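Local structure of 2,3-dihydroxybenzoate-AMP ligase (Bacillus subtilis, 1MDB) at residues L278-A283 with G306-S311; D361-W366 with L381-P386; T411-R416 with E426-D431; E443-H448 with A458-M463. The protein is an AMP-binding enzyme of the ANL clan, with a large N-terminal domain, a small C-terminal domain, and AMP and 2,3-dihydroxy-benzoic acid bound in this structure. All coordinates share one frame; numbering follows the deposited sequence.

Contact 1. Residues L278-A283 with G306-S311; sequences LVPPLA and GGAKFS. With AMP (adenosine monophosphate), chain D; DBH (2,3-dihydroxy-benzoic acid), chain E.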
# COMPACT_ATOMS: atom_id res chain seq x y z
N LEU A 278 -4.42 -8.61 1.43
CA LEU A 278 -4.29 -8.34 2.86
C LEU A 278 -2.83 -8.00 3.19
O LEU A 278 -1.93 -8.14 2.34
CB LEU A 278 -4.69 -9.57 3.68
CG LEU A 278 -5.83 -10.48 3.19
CD1 LEU A 278 -5.94 -11.69 4.12
CD2 LEU A 278 -7.16 -9.71 3.13
N VAL A 279 -2.62 -7.55 4.42
CA VAL A 279 -1.29 -7.27 4.94
C VAL A 279 -1.18 -8.36 6.01
O VAL A 279 -2.20 -8.90 6.44
CB VAL A 279 -1.19 -5.85 5.58
CG1 VAL A 279 -1.25 -4.77 4.50
CG2 VAL A 279 -2.30 -5.63 6.59
N PRO A 280 0.05 -8.72 6.43
CA PRO A 280 0.26 -9.77 7.44
C PRO A 280 -0.63 -9.80 8.69
O PRO A 280 -1.23 -10.83 8.99
CB PRO A 280 1.75 -9.63 7.77
CG PRO A 280 2.33 -9.21 6.47
CD PRO A 280 1.34 -8.16 5.99
N PRO A 281 -0.72 -8.69 9.45
CA PRO A 281 -1.57 -8.72 10.65
C PRO A 281 -3.00 -9.16 10.34
O PRO A 281 -3.59 -9.94 11.09
CB PRO A 281 -1.53 -7.27 11.13
CG PRO A 281 -0.24 -6.77 10.63
CD PRO A 281 -0.12 -7.36 9.26
N LEU A 282 -3.55 -8.66 9.24
CA LEU A 282 -4.92 -8.97 8.85
C LEU A 282 -5.02 -10.42 8.39
O LEU A 282 -5.99 -11.11 8.70
CB LEU A 282 -5.36 -8.01 7.73
CG LEU A 282 -6.85 -7.98 7.34
CD1 LEU A 282 -7.70 -7.60 8.54
CD2 LEU A 282 -7.04 -6.96 6.21
N ALA A 283 -4.00 -10.89 7.67
CA ALA A 283 -3.96 -12.28 7.20
C ALA A 283 -4.15 -13.23 8.39
O ALA A 283 -4.85 -14.23 8.29
CB ALA A 283 -2.64 -12.56 6.52
N GLY A 306 0.91 -8.85 1.52
CA GLY A 306 2.11 -8.04 1.34
C GLY A 306 2.09 -6.79 2.19
O GLY A 306 1.28 -6.68 3.11
N GLY A 307 2.96 -5.84 1.88
CA GLY A 307 3.04 -4.61 2.65
C GLY A 307 4.11 -4.81 3.71
O GLY A 307 4.80 -3.87 4.13
N ALA A 308 4.22 -6.07 4.14
CA ALA A 308 5.18 -6.50 5.15
C ALA A 308 5.39 -7.98 4.87
O ALA A 308 4.57 -8.62 4.21
CB ALA A 308 4.62 -6.31 6.57
N LYS A 309 6.47 -8.55 5.37
CA LYS A 309 6.73 -9.96 5.13
C LYS A 309 5.72 -10.91 5.77
O LYS A 309 5.45 -10.86 6.97
CB LYS A 309 8.14 -10.32 5.60
CG LYS A 309 8.59 -11.71 5.22
CD LYS A 309 10.02 -11.95 5.66
CE LYS A 309 10.48 -13.35 5.29
NZ LYS A 309 11.84 -13.61 5.81
N PHE A 310 5.13 -11.78 4.95
CA PHE A 310 4.19 -12.76 5.47
C PHE A 310 5.07 -13.97 5.78
O PHE A 310 5.52 -14.67 4.87
CB PHE A 310 3.13 -13.09 4.42
CG PHE A 310 1.98 -13.91 4.95
CD1 PHE A 310 1.49 -13.70 6.23
CD2 PHE A 310 1.37 -14.87 4.14
CE1 PHE A 310 0.41 -14.43 6.71
CE2 PHE A 310 0.30 -15.60 4.61
CZ PHE A 310 -0.19 -15.38 5.90
N SER A 311 5.33 -14.18 7.06
CA SER A 311 6.19 -15.27 7.52
C SER A 311 5.81 -16.65 7.01
O SER A 311 4.63 -16.99 6.88
CB SER A 311 6.24 -15.27 9.05
OG SER A 311 6.93 -14.12 9.53
P AMP D . 4.59 1.25 0.89
O1P AMP D . 4.90 2.37 -0.06
O2P AMP D . 3.75 1.65 2.06
O3P AMP D . 4.03 0.05 0.19
O5' AMP D . 5.99 0.79 1.64
C5' AMP D . 7.00 -0.01 0.97
C4' AMP D . 7.91 -0.68 2.01
O4' AMP D . 7.06 -1.57 2.72
C3' AMP D . 8.99 -1.56 1.46
O3' AMP D . 10.16 -0.83 1.12
C2' AMP D . 9.19 -2.57 2.59
O2' AMP D . 10.12 -2.07 3.58
C1' AMP D . 7.78 -2.73 3.11
N9 AMP D . 7.17 -4.14 2.42
C8 AMP D . 6.12 -4.16 1.56
N7 AMP D . 5.82 -5.40 1.19
C5 AMP D . 6.70 -6.15 1.83
C6 AMP D . 6.77 -7.54 1.78
N6 AMP D . 5.93 -8.28 1.06
N1 AMP D . 7.77 -8.11 2.53
C2 AMP D . 8.64 -7.39 3.29
N3 AMP D . 8.56 -6.05 3.34
C4 AMP D . 7.58 -5.40 2.61
C21 DBH E . 3.73 -1.10 0.25
O9 DBH E . 3.93 -1.51 1.51
C18 DBH E . 3.29 -2.01 -0.84
C15 DBH E . 3.00 -3.38 -0.54
C12 DBH E . 2.60 -4.26 -1.57
C3 DBH E . 3.17 -1.54 -2.18
O3 DBH E . 3.44 -0.20 -2.54
C6 DBH E . 2.77 -2.42 -3.20
C9 DBH E . 2.49 -3.78 -2.90
O6 DBH E . 2.67 -1.97 -4.49
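Pro280 presses its ring into the 306-311 loop and has the largest share of this contact. Pro280 CD lies 3.2 Å from Gly306 O. Pro280 CG comes equally near to Ala308 O, and Ala308 CB packs on the same ring 3.7 Å from that CG. Phe310 closes the other end of the tight part. Its CG is anti to the backbone N (chi1 -170°), which carries the ring to the helix start, with CE1 3.6 Å from Ala283 CB. Val305 of strand 302-306 touches both of these side chains.

A single backbone hydrogen bond joins the segments, Gly306 N to Leu278 O at 3.0 Å. It lies at the C-terminal ends of the parallel strands 275-278 and 302-306. Next to it, Val279 CA makes a CA-H...O contact of 3.2 Å with Gly306 O. Val279 is the N-cap residue of helix 280-292.

The Lys309 side is looser and partly exposed. Its CB points away from Pro280, and its extended chain carries NZ to a salt bridge with Glu443. The ligands lie beside the loop backbone. Lys309 N is 3.2 Å from AMP N1, and Gly307 CA is 3.4 Å from C15 of 2,3-dihydroxy-benzoic acid. Apolar packing thus backs the loop on one side, while on the other its backbone helps to shape the pocket of both ligands.

Contact 2. Residues D361-W366 with L381-P386; sequences DESRVW and LLTRGP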
# COMPACT_ATOMS: atom_id res chain seq x y z
N ASP A 361 13.09 -3.81 -14.62
CA ASP A 361 13.33 -3.43 -13.23
C ASP A 361 14.77 -3.84 -12.90
O ASP A 361 15.15 -4.98 -13.10
CB ASP A 361 12.38 -4.16 -12.27
CG ASP A 361 11.05 -3.44 -12.07
OD1 ASP A 361 11.06 -2.21 -11.89
OD2 ASP A 361 10.00 -4.12 -12.07
N GLU A 362 15.56 -2.90 -12.40
CA GLU A 362 16.94 -3.19 -12.02
C GLU A 362 17.06 -3.24 -10.50
O GLU A 362 16.64 -2.32 -9.81
CB GLU A 362 17.87 -2.10 -12.56
CG GLU A 362 18.18 -2.22 -14.02
CD GLU A 362 18.91 -0.99 -14.53
OE1 GLU A 362 18.24 0.02 -14.84
OE2 GLU A 362 20.16 -1.04 -14.61
N SER A 363 17.63 -4.33 -10.00
CA SER A 363 17.81 -4.49 -8.57
C SER A 363 19.27 -4.71 -8.20
O SER A 363 20.00 -5.41 -8.89
CB SER A 363 16.97 -5.67 -8.06
OG SER A 363 15.59 -5.36 -8.06
N ARG A 364 19.69 -4.10 -7.10
CA ARG A 364 21.05 -4.27 -6.62
C ARG A 364 21.05 -4.42 -5.11
O ARG A 364 20.29 -3.75 -4.40
CB ARG A 364 21.92 -3.10 -7.08
CG ARG A 364 22.02 -3.07 -8.60
CD ARG A 364 23.13 -2.19 -9.13
NE ARG A 364 23.17 -2.26 -10.60
CZ ARG A 364 24.04 -1.61 -11.36
NH1 ARG A 364 24.97 -0.85 -10.81
NH2 ARG A 364 23.99 -1.74 -12.68
N VAL A 365 21.89 -5.33 -4.62
CA VAL A 365 22.02 -5.58 -3.19
C VAL A 365 23.41 -5.14 -2.75
O VAL A 365 24.40 -5.84 -2.99
CB VAL A 365 21.85 -7.08 -2.88
CG1 VAL A 365 22.03 -7.33 -1.40
CG2 VAL A 365 20.47 -7.54 -3.32
N TRP A 366 23.48 -3.98 -2.10
CA TRP A 366 24.75 -3.44 -1.64
C TRP A 366 25.02 -3.65 -0.15
O TRP A 366 24.12 -3.99 0.61
CB TRP A 366 24.83 -1.94 -1.92
CG TRP A 366 25.03 -1.59 -3.35
CD1 TRP A 366 25.29 -2.45 -4.38
CD2 TRP A 366 25.03 -0.28 -3.90
NE1 TRP A 366 25.44 -1.74 -5.55
CE2 TRP A 366 25.29 -0.41 -5.29
CE3 TRP A 366 24.83 1.00 -3.37
CZ2 TRP A 366 25.36 0.69 -6.14
CZ3 TRP A 366 24.90 2.10 -4.22
CH2 TRP A 366 25.16 1.93 -5.59
N LEU A 381 18.90 -3.14 -0.38
CA LEU A 381 18.27 -3.22 -1.68
C LEU A 381 18.09 -1.87 -2.35
O LEU A 381 17.49 -0.96 -1.78
CB LEU A 381 16.90 -3.90 -1.58
CG LEU A 381 16.06 -3.91 -2.87
CD1 LEU A 381 16.71 -4.81 -3.91
CD2 LEU A 381 14.65 -4.41 -2.56
N LEU A 382 18.64 -1.75 -3.55
CA LEU A 382 18.49 -0.54 -4.34
C LEU A 382 17.76 -1.01 -5.59
O LEU A 382 17.87 -2.18 -5.98
CB LEU A 382 19.84 0.07 -4.70
CG LEU A 382 20.57 0.72 -3.52
CD1 LEU A 382 21.35 -0.34 -2.75
CD2 LEU A 382 21.51 1.79 -4.03
N THR A 383 16.99 -0.12 -6.21
CA THR A 383 16.24 -0.51 -7.38
C THR A 383 16.07 0.67 -8.34
O THR A 383 16.14 1.83 -7.92
CB THR A 383 14.86 -1.07 -6.96
OG1 THR A 383 14.30 -1.84 -8.02
CG2 THR A 383 13.91 0.07 -6.60
N ARG A 384 15.84 0.36 -9.61
CA ARG A 384 15.72 1.37 -10.65
C ARG A 384 14.92 0.80 -11.83
O ARG A 384 15.14 -0.35 -12.23
CB ARG A 384 17.13 1.78 -11.08
CG ARG A 384 17.25 2.79 -12.20
CD ARG A 384 18.61 3.48 -12.08
NE ARG A 384 19.23 3.80 -13.36
CZ ARG A 384 20.08 3.00 -14.01
NH1 ARG A 384 20.41 1.82 -13.51
NH2 ARG A 384 20.61 3.40 -15.16
N GLY A 385 14.01 1.59 -12.38
CA GLY A 385 13.21 1.10 -13.48
C GLY A 385 12.19 2.04 -14.10
O GLY A 385 12.15 3.23 -13.76
N PRO A 386 11.34 1.53 -15.01
CA PRO A 386 10.28 2.23 -15.75
C PRO A 386 9.18 2.86 -14.92
O PRO A 386 8.56 3.84 -15.35
CB PRO A 386 9.71 1.13 -16.66
CG PRO A 386 10.79 0.14 -16.77
CD PRO A 386 11.37 0.10 -15.37
O HOH W 1 12.72 -0.35 -9.95
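Glu362 O is gripped by two donors of the neighbouring strand in an antiparallel beta-sheet. Arg384 N reaches it at 2.8 Å, in the carbonyl plane. Thr383 OG1 donates at 3.0 Å from above that plane, 41° out of it. The Thr383 hydroxyl is anti to the backbone N (chi1 -161°), which turns it toward this oxygen. Strand 362-366 is an outermost strand of the four-stranded sheet, and strand 379-384 is its neighbour. Glu362 with Arg384 and Arg364 with Leu382 are hydrogen-bonded pairs. Ser363 with Thr383 is a non-hydrogen-bonded pair, and Ser363 OG is buried there with no partner in the model.

The side chains of Glu362 and Arg384 run side by side on one face of the sheet. Glu362 OE2 makes a salt bridge of 3.1 Å to Arg384 NH1, while OE1 sits over a face of the guanidinium. The two flat groups are turned 49° apart.

On the Thr383 face, one water donates to both Asp361 OD1 and Thr383 OG1. Asp361 OD2 is held by Tyr387 OH and Ser358 N. At the far end, Leu382 CD2 makes a CH-pi contact over one face of Trp366, offset toward the rim and 3.4 Å from CZ3.

Contact 3. Residues T411-R416 with E426-D431; sequences TGDIVR and EGRAKD. With AMP (adenosine monophosphate), chain D.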
# COMPACT_ATOMS: atom_id res chain seq x y z
N THR A 411 15.60 1.54 -1.23
CA THR A 411 14.31 1.18 -0.65
C THR A 411 14.30 1.09 0.88
O THR A 411 13.23 1.19 1.48
CB THR A 411 13.84 -0.17 -1.19
OG1 THR A 411 14.57 -1.22 -0.56
CG2 THR A 411 14.04 -0.24 -2.69
N GLY A 412 15.46 0.90 1.49
CA GLY A 412 15.53 0.81 2.94
C GLY A 412 15.33 -0.59 3.48
O GLY A 412 15.25 -0.81 4.69
N ASP A 413 15.23 -1.56 2.57
CA ASP A 413 15.05 -2.95 2.98
C ASP A 413 16.35 -3.74 2.92
O ASP A 413 17.22 -3.46 2.09
CB ASP A 413 14.01 -3.63 2.09
CG ASP A 413 12.67 -2.93 2.13
OD1 ASP A 413 12.29 -2.30 1.11
OD2 ASP A 413 12.00 -3.00 3.18
N ILE A 414 16.49 -4.71 3.82
CA ILE A 414 17.65 -5.58 3.82
C ILE A 414 17.13 -6.88 3.22
O ILE A 414 16.19 -7.49 3.75
CB ILE A 414 18.19 -5.84 5.25
CG1 ILE A 414 18.58 -4.53 5.93
CG2 ILE A 414 19.40 -6.76 5.18
CD1 ILE A 414 19.51 -3.64 5.11
N VAL A 415 17.73 -7.30 2.11
CA VAL A 415 17.29 -8.52 1.43
C VAL A 415 18.46 -9.31 0.86
O VAL A 415 19.62 -8.87 0.91
CB VAL A 415 16.36 -8.17 0.25
CG1 VAL A 415 15.31 -7.14 0.68
CG2 VAL A 415 17.18 -7.61 -0.92
N ARG A 416 18.15 -10.48 0.30
CA ARG A 416 19.15 -11.32 -0.34
C ARG A 416 18.45 -11.78 -1.62
O ARG A 416 17.22 -11.80 -1.68
CB ARG A 416 19.51 -12.53 0.53
CG ARG A 416 18.64 -13.76 0.32
CD ARG A 416 18.98 -14.86 1.31
NE ARG A 416 18.30 -16.11 0.98
CZ ARG A 416 17.48 -16.76 1.80
NH1 ARG A 416 17.24 -16.28 3.01
NH2 ARG A 416 16.91 -17.89 1.40
N GLU A 426 14.54 -9.69 4.63
CA GLU A 426 14.87 -9.94 6.03
C GLU A 426 13.96 -9.04 6.84
O GLU A 426 13.30 -9.48 7.78
CB GLU A 426 16.33 -9.56 6.34
CG GLU A 426 16.69 -9.68 7.83
CD GLU A 426 18.03 -9.02 8.19
OE1 GLU A 426 18.05 -7.80 8.45
OE2 GLU A 426 19.05 -9.73 8.21
N GLY A 427 13.95 -7.77 6.45
CA GLY A 427 13.16 -6.75 7.10
C GLY A 427 13.75 -5.40 6.75
O GLY A 427 14.70 -5.33 5.97
N ARG A 428 13.21 -4.32 7.32
CA ARG A 428 13.73 -2.98 7.06
C ARG A 428 15.02 -2.71 7.84
O ARG A 428 15.20 -3.18 8.96
CB ARG A 428 12.69 -1.91 7.40
CG ARG A 428 11.49 -1.92 6.46
CD ARG A 428 10.63 -0.68 6.62
NE ARG A 428 11.31 0.55 6.21
CZ ARG A 428 11.68 0.84 4.96
NH1 ARG A 428 11.45 -0.00 3.96
NH2 ARG A 428 12.28 2.00 4.70
N ALA A 429 15.92 -1.96 7.22
CA ALA A 429 17.18 -1.61 7.88
C ALA A 429 16.92 -1.09 9.30
O ALA A 429 17.56 -1.52 10.26
CB ALA A 429 17.93 -0.56 7.07
N LYS A 430 15.95 -0.19 9.42
CA LYS A 430 15.62 0.39 10.72
C LYS A 430 15.09 -0.60 11.75
O LYS A 430 15.17 -0.34 12.94
CB LYS A 430 14.63 1.55 10.54
CG LYS A 430 15.23 2.75 9.83
CD LYS A 430 14.27 3.93 9.75
CE LYS A 430 14.93 5.12 9.04
NZ LYS A 430 14.02 6.31 8.94
N ASP A 431 14.55 -1.73 11.29
CA ASP A 431 14.00 -2.74 12.19
C ASP A 431 15.02 -3.78 12.65
O ASP A 431 14.68 -4.73 13.36
CB ASP A 431 12.81 -3.44 11.53
CG ASP A 431 11.64 -2.50 11.27
OD1 ASP A 431 10.72 -2.89 10.53
OD2 ASP A 431 11.63 -1.37 11.82
P AMP D . 4.59 1.25 0.89
O1P AMP D . 4.90 2.37 -0.06
O2P AMP D . 3.75 1.65 2.06
O3P AMP D . 4.03 0.05 0.19
O5' AMP D . 5.99 0.79 1.64
C5' AMP D . 7.00 -0.01 0.97
C4' AMP D . 7.91 -0.68 2.01
O4' AMP D . 7.06 -1.57 2.72
C3' AMP D . 8.99 -1.56 1.46
O3' AMP D . 10.16 -0.83 1.12
C2' AMP D . 9.19 -2.57 2.59
O2' AMP D . 10.12 -2.07 3.58
C1' AMP D . 7.78 -2.73 3.11
N9 AMP D . 7.17 -4.14 2.42
C8 AMP D . 6.12 -4.16 1.56
N7 AMP D . 5.82 -5.40 1.19
C5 AMP D . 6.70 -6.15 1.83
C6 AMP D . 6.77 -7.54 1.78
N6 AMP D . 5.93 -8.28 1.06
N1 AMP D . 7.77 -8.11 2.53
C2 AMP D . 8.64 -7.39 3.29
N3 AMP D . 8.56 -6.05 3.34
C4 AMP D . 7.58 -5.40 2.61
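The beta hairpin of strands 409-417 and 423-428 brings Asp413 and Arg428 together beside the ribose of AMP. Asp413 OD1 accepts a hydrogen bond of 2.6 Å from AMP O3'. Arg428 NH1 makes a salt bridge to Asp413 OD2 and a bond to AMP O2', but the positions of OD2 and O2' are less certain because these two atoms are modelled too close together. The support of the guanidinium is clearer. Thr411 O lies near its plane and takes a 3.3 Å hydrogen bond from Arg428 NH1, with a weak one from NH2. Gly412 O stands over the centre of one face. The Arg428 chain bends at chi3 (66°), which turns the group so that its edge meets Thr411 O and one face meets Gly412 O.

The backbone pairing is irregular. Ile414 N bonds to Gly427 O at 2.9 Å, and Glu426 N bonds to Ile414 O at the same length. Glu426 and Gly427 both face Ile414, a classic beta bulge. Beyond it, Ala429 N donates to Gly412 O at 2.9 Å. Ile414 packs alongside, with CG2 3.7 Å from Glu426 OE1 and CD1 4.0 Å from Ala429 CB.

Strand 379-384 flanks strand 409-417 on its other edge, while strand 423-428 is outermost in the sheet. After it the chain turns through a 3-10 segment, where Asp431 forms a salt bridge with Arg526 of helix 522-534.

Contact 4. Residues E443-H448 with A458-M463; sequences EEVENH and AAMVSM
Glu446 reaches from its helix to the strand backbone and accepts a hydrogen bond from Met460 N at OE1. The bond is 3.0 Å long and almost straight (176°). The amide comes from above the carboxylate plane, 36° out of it. The Glu446 chain is extended beyond CG, and its CG is anti to the carbonyl carbon (chi1 -60°). This lays the chain across the Ala458 peptide, with CG 3.5 Å from Ala458 O. OE1 also makes a salt bridge with Lys522 NZ. That charge would probably favour an ionised carboxylate.

The helix and strand belong to the small C-terminal domain, where helices pack on a mixed three-stranded sheet. Helix 442-449 packs beside strand 455-465, an outermost strand of that sheet. The two segment axes run roughly antiparallel and approach to 7.7 Å.

Met460 provides the apolar half. Its CG is anti to the backbone N, and the chain stays extended to place SD against Val445. SD is 3.6 Å from Val445 CB and 3.8 Å from each of CG1 and CG2, so the sulphur meets the whole branch point. Val445 also touches Pro503. Ala458 CB faces Glu446 CB at 4.4 Å.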
# COMPACT_ATOMS: atom_id res chain seq x y z
N GLU A 443 12.11 -10.79 12.10
CA GLU A 443 11.17 -11.69 11.43
C GLU A 443 11.55 -13.17 11.56
O GLU A 443 10.69 -14.04 11.62
CB GLU A 443 11.03 -11.27 9.96
CG GLU A 443 9.97 -12.01 9.15
CD GLU A 443 10.41 -13.40 8.73
OE1 GLU A 443 11.63 -13.61 8.52
OE2 GLU A 443 9.54 -14.29 8.59
N GLU A 444 12.85 -13.44 11.59
CA GLU A 444 13.31 -14.82 11.73
C GLU A 444 12.77 -15.39 13.04
O GLU A 444 12.29 -16.53 13.09
CB GLU A 444 14.85 -14.87 11.73
CG GLU A 444 15.43 -16.27 11.85
CD GLU A 444 16.93 -16.29 12.07
OE1 GLU A 444 17.46 -17.38 12.37
OE2 GLU A 444 17.59 -15.24 11.95
N VAL A 445 12.83 -14.59 14.10
CA VAL A 445 12.35 -15.00 15.42
C VAL A 445 10.82 -15.03 15.48
O VAL A 445 10.23 -15.91 16.11
CB VAL A 445 12.88 -14.05 16.51
CG1 VAL A 445 12.45 -14.55 17.88
CG2 VAL A 445 14.40 -13.96 16.43
N GLU A 446 10.18 -14.06 14.85
CA GLU A 446 8.73 -14.02 14.85
C GLU A 446 8.17 -15.30 14.19
O GLU A 446 7.21 -15.89 14.70
CB GLU A 446 8.25 -12.76 14.13
CG GLU A 446 8.74 -11.46 14.78
CD GLU A 446 8.57 -10.25 13.87
OE1 GLU A 446 9.04 -9.15 14.22
OE2 GLU A 446 7.95 -10.42 12.80
N ASN A 447 8.79 -15.73 13.09
CA ASN A 447 8.35 -16.93 12.38
C ASN A 447 8.30 -18.14 13.31
O ASN A 447 7.34 -18.91 13.28
CB ASN A 447 9.27 -17.23 11.19
CG ASN A 447 8.70 -18.30 10.29
OD1 ASN A 447 7.56 -18.18 9.81
ND2 ASN A 447 9.47 -19.35 10.03
N HIS A 448 9.34 -18.31 14.13
CA HIS A 448 9.39 -19.40 15.10
C HIS A 448 8.21 -19.28 16.07
O HIS A 448 7.46 -20.23 16.27
CB HIS A 448 10.69 -19.34 15.92
CG HIS A 448 11.88 -19.90 15.21
ND1 HIS A 448 12.17 -21.25 15.20
CD2 HIS A 448 12.85 -19.31 14.47
CE1 HIS A 448 13.26 -21.46 14.48
NE2 HIS A 448 13.69 -20.30 14.03
N ALA A 458 3.21 -12.01 16.34
CA ALA A 458 4.37 -11.56 17.09
C ALA A 458 5.15 -10.47 16.37
O ALA A 458 5.36 -10.56 15.17
CB ALA A 458 5.30 -12.75 17.39
N ALA A 459 5.57 -9.45 17.12
CA ALA A 459 6.36 -8.37 16.55
C ALA A 459 7.51 -8.12 17.51
O ALA A 459 7.30 -7.72 18.66
CB ALA A 459 5.53 -7.13 16.38
N MET A 460 8.73 -8.35 17.05
CA MET A 460 9.92 -8.18 17.88
C MET A 460 10.66 -6.90 17.53
O MET A 460 11.01 -6.66 16.37
CB MET A 460 10.84 -9.38 17.69
CG MET A 460 12.18 -9.29 18.41
SD MET A 460 13.10 -10.81 18.11
CE MET A 460 14.29 -10.77 19.42
N VAL A 461 10.91 -6.08 18.55
CA VAL A 461 11.61 -4.82 18.34
C VAL A 461 12.75 -4.61 19.33
O VAL A 461 12.88 -5.31 20.34
CB VAL A 461 10.62 -3.62 18.44
CG1 VAL A 461 9.46 -3.82 17.46
CG2 VAL A 461 10.08 -3.50 19.85
N SER A 462 13.60 -3.64 19.02
CA SER A 462 14.71 -3.32 19.89
C SER A 462 14.20 -2.48 21.05
O SER A 462 13.14 -1.85 20.96
CB SER A 462 15.76 -2.53 19.13
OG SER A 462 15.24 -1.26 18.79
N MET A 463 14.95 -2.49 22.15
CA MET A 463 14.64 -1.67 23.32
C MET A 463 15.99 -1.24 23.87
O MET A 463 16.98 -1.98 23.76
CB MET A 463 13.86 -2.46 24.38
CG MET A 463 14.66 -3.52 25.14
SD MET A 463 13.64 -4.33 26.41
CE MET A 463 14.87 -5.31 27.29

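The four contacts follow one another along the chain; none nest or cross. Contact 1 closes a loop that runs through most of helix 280-292 and into strand 302-306. Contact 2 closes the connection between strands 362-366 and 379-384. After helix 396-402, contact 3 closes the hairpin of strands 409-417 and 423-428. Contacts 2 and 3 share the four-stranded sheet, where Leu381 N probably bonds to Asp413 O. Contacts 1 and 3 do not touch each other but both touch AMP. Contact 4 closes the connection from helix 442-449 to strand 455-465. Its helix meets contact 1, where Ser311 OG probably bonds to Glu443 OE2, and packs Glu443 CB against Glu426 O of contact 3.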